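Local coordinates for protein 3-polyprenyl-4-hydroxybenzoate decarboxylase and related decarboxylases (Pelotomaculum thermopropionicum, PDB 6H6X) that is a UbiD-family, prenylated-FMN-dependent enzyme that probably decarboxylates aromatic acids, and can also run in reverse to carboxylate 2-furoic acid to 2,5-furandicarboxylic acid, at residues Gly144-Ser149 against Asp231-Ala236. The protein carries 8 engineered substitutions. Sequence-based numbering, arbitrary orientation.
Sequences GVRNVS and DVEVPA. With MN (manganese (II) ion), chain H; K (potassium ion), chain G; 4LU (1-deoxy-5-O-phosphono-1-(3,3,4,5-tetramethyl-9,11-dioxo-2,3,8,9,10,11-hexahydro-7H-quinolino[1,8-fg]pteridin-12-ium-7-y l)-D-ribitol), chain I.
Glu233 OE1 is gripped by two arginines: NH1 of Arg146 reaches it at 2.7 Å, and Arg139 adds a second salt bridge. The Arg146 bond is bent, 138° at the hydrogen, and meets OE1 on the anti side, somewhat out of the carboxylate plane, which stands 51° from the guanidinium. Lys226 pairs with OE2. Arg146 extends CG anti to its backbone N (chi1 -168°) and bends at chi3, bringing NH1 beside Glu233 CB at 3.5 Å. Its guanidinium suits a bridging place, because NH2 binds Asp209 while NH1 holds Glu233. With an alanine in place of Arg146, Asp209 and Glu233 would probably each lose a cationic mate, and the salt bridge joining strands 146-157 and 233-235 would go, though Glu233 would keep Arg139 and Lys226. Asn147, a neutral amide, offers OD1 to manganese at 1.9 Å and ND2 to phosphate O2P of prenylated FMN at 2.8 Å; His169 and Glu210 also bind the metal. Potassium takes Val148 by its carbonyl O (2.9 Å), so a valine serves, its side chain packing on Ile135. The ion pair lies just before the strand's metal ligands, and Asp209 adjoins Glu210, so Arg146 is likely to steady the site from its second shell.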
loop_
_atom_site.group_PDB
_atom_site.type_symbol
_atom_site.label_atom_id
_atom_site.label_comp_id
_atom_site.label_asym_id
_atom_site.label_seq_id
_atom_site.Cartn_x
_atom_site.Cartn_y
_atom_site.Cartn_z
ATOM N N GLY B 144 -34.065 -31.199 9.231
ATOM C CA GLY B 144 -34.346 -30.221 10.293
ATOM C C GLY B 144 -33.190 -29.359 10.811
ATOM O O GLY B 144 -33.403 -28.537 11.676
ATOM N N VAL B 145 -31.973 -29.543 10.320
ATOM C CA VAL B 145 -30.855 -28.722 10.778
ATOM C C VAL B 145 -30.959 -27.238 10.331
ATOM O O VAL B 145 -31.507 -26.925 9.262
ATOM C CB VAL B 145 -29.484 -29.299 10.344
ATOM C CG1 VAL B 145 -29.274 -30.690 10.951
ATOM C CG2 VAL B 145 -29.321 -29.288 8.811
ATOM N N ARG B 146 -30.430 -26.358 11.176
ATOM C CA ARG B 146 -30.468 -24.925 10.955
ATOM C C ARG B 146 -29.182 -24.417 10.289
ATOM O O ARG B 146 -28.082 -24.823 10.674
ATOM C CB ARG B 146 -30.653 -24.218 12.284
ATOM C CG ARG B 146 -30.995 -22.748 12.137
ATOM C CD ARG B 146 -31.702 -22.280 13.405
ATOM N NE ARG B 146 -30.868 -22.510 14.582
ATOM C CZ ARG B 146 -31.296 -22.494 15.847
ATOM N NH1 ARG B 146 -32.546 -22.235 16.155
ATOM N NH2 ARG B 146 -30.432 -22.689 16.815
ATOM N N ASN B 147 -29.341 -23.507 9.326
ATOM C CA ASN B 147 -28.235 -22.811 8.681
ATOM C C ASN B 147 -28.473 -21.290 8.656
ATOM O O ASN B 147 -29.598 -20.837 8.537
ATOM C CB ASN B 147 -28.089 -23.324 7.248
ATOM C CG ASN B 147 -26.747 -22.954 6.609
ATOM O OD1 ASN B 147 -25.727 -23.608 6.872
ATOM N ND2 ASN B 147 -26.750 -21.913 5.723
ATOM N N VAL B 148 -27.385 -20.528 8.711
ATOM C CA VAL B 148 -27.413 -19.092 8.573
ATOM C C VAL B 148 -26.416 -18.696 7.457
ATOM O O VAL B 148 -25.311 -19.191 7.417
ATOM C CB VAL B 148 -26.998 -18.432 9.882
ATOM C CG1 VAL B 148 -27.142 -16.920 9.817
ATOM C CG2 VAL B 148 -27.762 -19.065 11.054
ATOM N N SER B 149 -26.833 -17.798 6.582
ATOM C CA SER B 149 -25.972 -17.191 5.564
ATOM C C SER B 149 -26.475 -15.778 5.228
ATOM O O SER B 149 -27.587 -15.391 5.612
ATOM C CB SER B 149 -25.975 -18.072 4.282
ATOM O OG SER B 149 -27.286 -18.547 3.982
ATOM N N ASP B 231 -41.882 -21.250 11.161
ATOM C CA ASP B 231 -41.284 -22.087 12.206
ATOM C C ASP B 231 -39.758 -21.980 12.146
ATOM O O ASP B 231 -39.037 -22.912 11.768
ATOM C CB ASP B 231 -41.755 -23.541 12.033
ATOM C CG ASP B 231 -41.330 -24.442 13.193
ATOM O OD1 ASP B 231 -41.146 -23.956 14.335
ATOM O OD2 ASP B 231 -41.178 -25.657 12.936
ATOM N N VAL B 232 -39.289 -20.801 12.531
ATOM C CA VAL B 232 -37.884 -20.437 12.465
ATOM C C VAL B 232 -37.619 -19.621 13.732
ATOM O O VAL B 232 -38.521 -19.002 14.277
ATOM C CB VAL B 232 -37.613 -19.528 11.228
ATOM C CG1 VAL B 232 -36.141 -19.307 11.026
ATOM C CG2 VAL B 232 -38.220 -20.105 9.947
ATOM N N GLU B 233 -36.368 -19.599 14.167
ATOM C CA GLU B 233 -35.920 -18.856 15.336
ATOM C C GLU B 233 -35.036 -17.674 14.882
ATOM O O GLU B 233 -34.306 -17.795 13.878
ATOM C CB GLU B 233 -35.118 -19.793 16.263
ATOM C CG GLU B 233 -35.882 -21.035 16.747
ATOM C CD GLU B 233 -36.016 -22.131 15.680
ATOM O OE1 GLU B 233 -34.999 -22.504 15.005
ATOM O OE2 GLU B 233 -37.149 -22.604 15.465
ATOM N N VAL B 234 -35.138 -16.535 15.577
ATOM C CA VAL B 234 -34.381 -15.315 15.222
ATOM C C VAL B 234 -33.799 -14.698 16.479
ATOM O O VAL B 234 -34.328 -14.936 17.531
ATOM C CB VAL B 234 -35.223 -14.257 14.496
ATOM C CG1 VAL B 234 -35.711 -14.781 13.149
ATOM C CG2 VAL B 234 -36.388 -13.772 15.338
ATOM N N PRO B 235 -32.686 -13.942 16.375
ATOM C CA PRO B 235 -32.119 -13.304 17.584
ATOM C C PRO B 235 -33.092 -12.312 18.224
ATOM O O PRO B 235 -33.653 -11.470 17.550
ATOM C CB PRO B 235 -30.875 -12.610 17.067
ATOM C CG PRO B 235 -30.509 -13.362 15.847
ATOM C CD PRO B 235 -31.816 -13.739 15.202
ATOM N N ALA B 236 -33.350 -12.509 19.509
ATOM C CA ALA B 236 -34.342 -11.720 20.280
ATOM C C ALA B 236 -34.020 -10.246 20.263
ATOM O O ALA B 236 -34.925 -9.397 20.213
ATOM C CB ALA B 236 -34.389 -12.204 21.746
HETATM MN MN MN H . -23.822 -23.501 6.804
HETATM K K K G . -22.678 -19.872 6.572
HETATM C C9 4LU I . -21.772 -12.481 2.338
HETATM C C8 4LU I . -21.682 -11.167 2.888
HETATM C C7 4LU I . -22.244 -10.049 2.264
HETATM C C10 4LU I . -23.402 -14.308 -0.515
HETATM C C6 4LU I . -22.749 -10.218 0.841
HETATM N N3 4LU I . -25.554 -14.883 -2.197
HETATM C C2 4LU I . -24.833 -15.901 -1.627
HETATM C C13 4LU I . -23.252 -7.624 0.176
HETATM C C5 4LU I . -23.437 -9.116 -0.015
HETATM C C1 4LU I . -23.692 -10.782 -1.809
HETATM O O2 4LU I . -25.157 -17.107 -1.863
HETATM N N1 4LU I . -23.787 -15.616 -0.795
HETATM C C4 4LU I . -25.261 -13.566 -1.984
HETATM O O4 4LU I . -25.959 -12.662 -2.512
HETATM C C4A 4LU I . -24.102 -13.220 -1.088
HETATM N N5 4LU I . -23.743 -11.867 -0.774
HETATM C C3 4LU I . -23.954 -9.547 -1.344
HETATM C C12 4LU I . -24.857 -9.162 0.620
HETATM C C5A 4LU I . -22.975 -11.594 0.391
HETATM C C7M 4LU I . -22.112 -8.661 2.888
HETATM C C8M 4LU I . -20.996 -11.086 4.226
HETATM C C9A 4LU I . -22.359 -12.759 1.085
HETATM N N10 4LU I . -22.340 -14.024 0.382
HETATM C "C1'" 4LU I . -21.603 -15.173 0.904
HETATM C "C2'" 4LU I . -22.337 -16.100 1.900
HETATM O "O2'" 4LU I . -23.077 -15.395 2.901
HETATM C "C3'" 4LU I . -21.285 -16.934 2.613
HETATM O "O3'" 4LU I . -20.407 -17.520 1.648
HETATM C "C4'" 4LU I . -21.910 -17.985 3.536
HETATM O "O4'" 4LU I . -21.004 -18.492 4.562
HETATM C "C5'" 4LU I . -22.484 -19.207 2.838
HETATM O "O5'" 4LU I . -22.966 -19.956 3.974
HETATM P P 4LU I . -23.303 -21.545 3.917
HETATM O O2P 4LU I . -23.996 -21.904 5.244
HETATM O O3P 4LU I . -24.304 -21.718 2.738
HETATM O O1P 4LU I . -21.935 -22.215 3.768
HETATM O O HOH W 1 -21.488 -23.159 6.402
#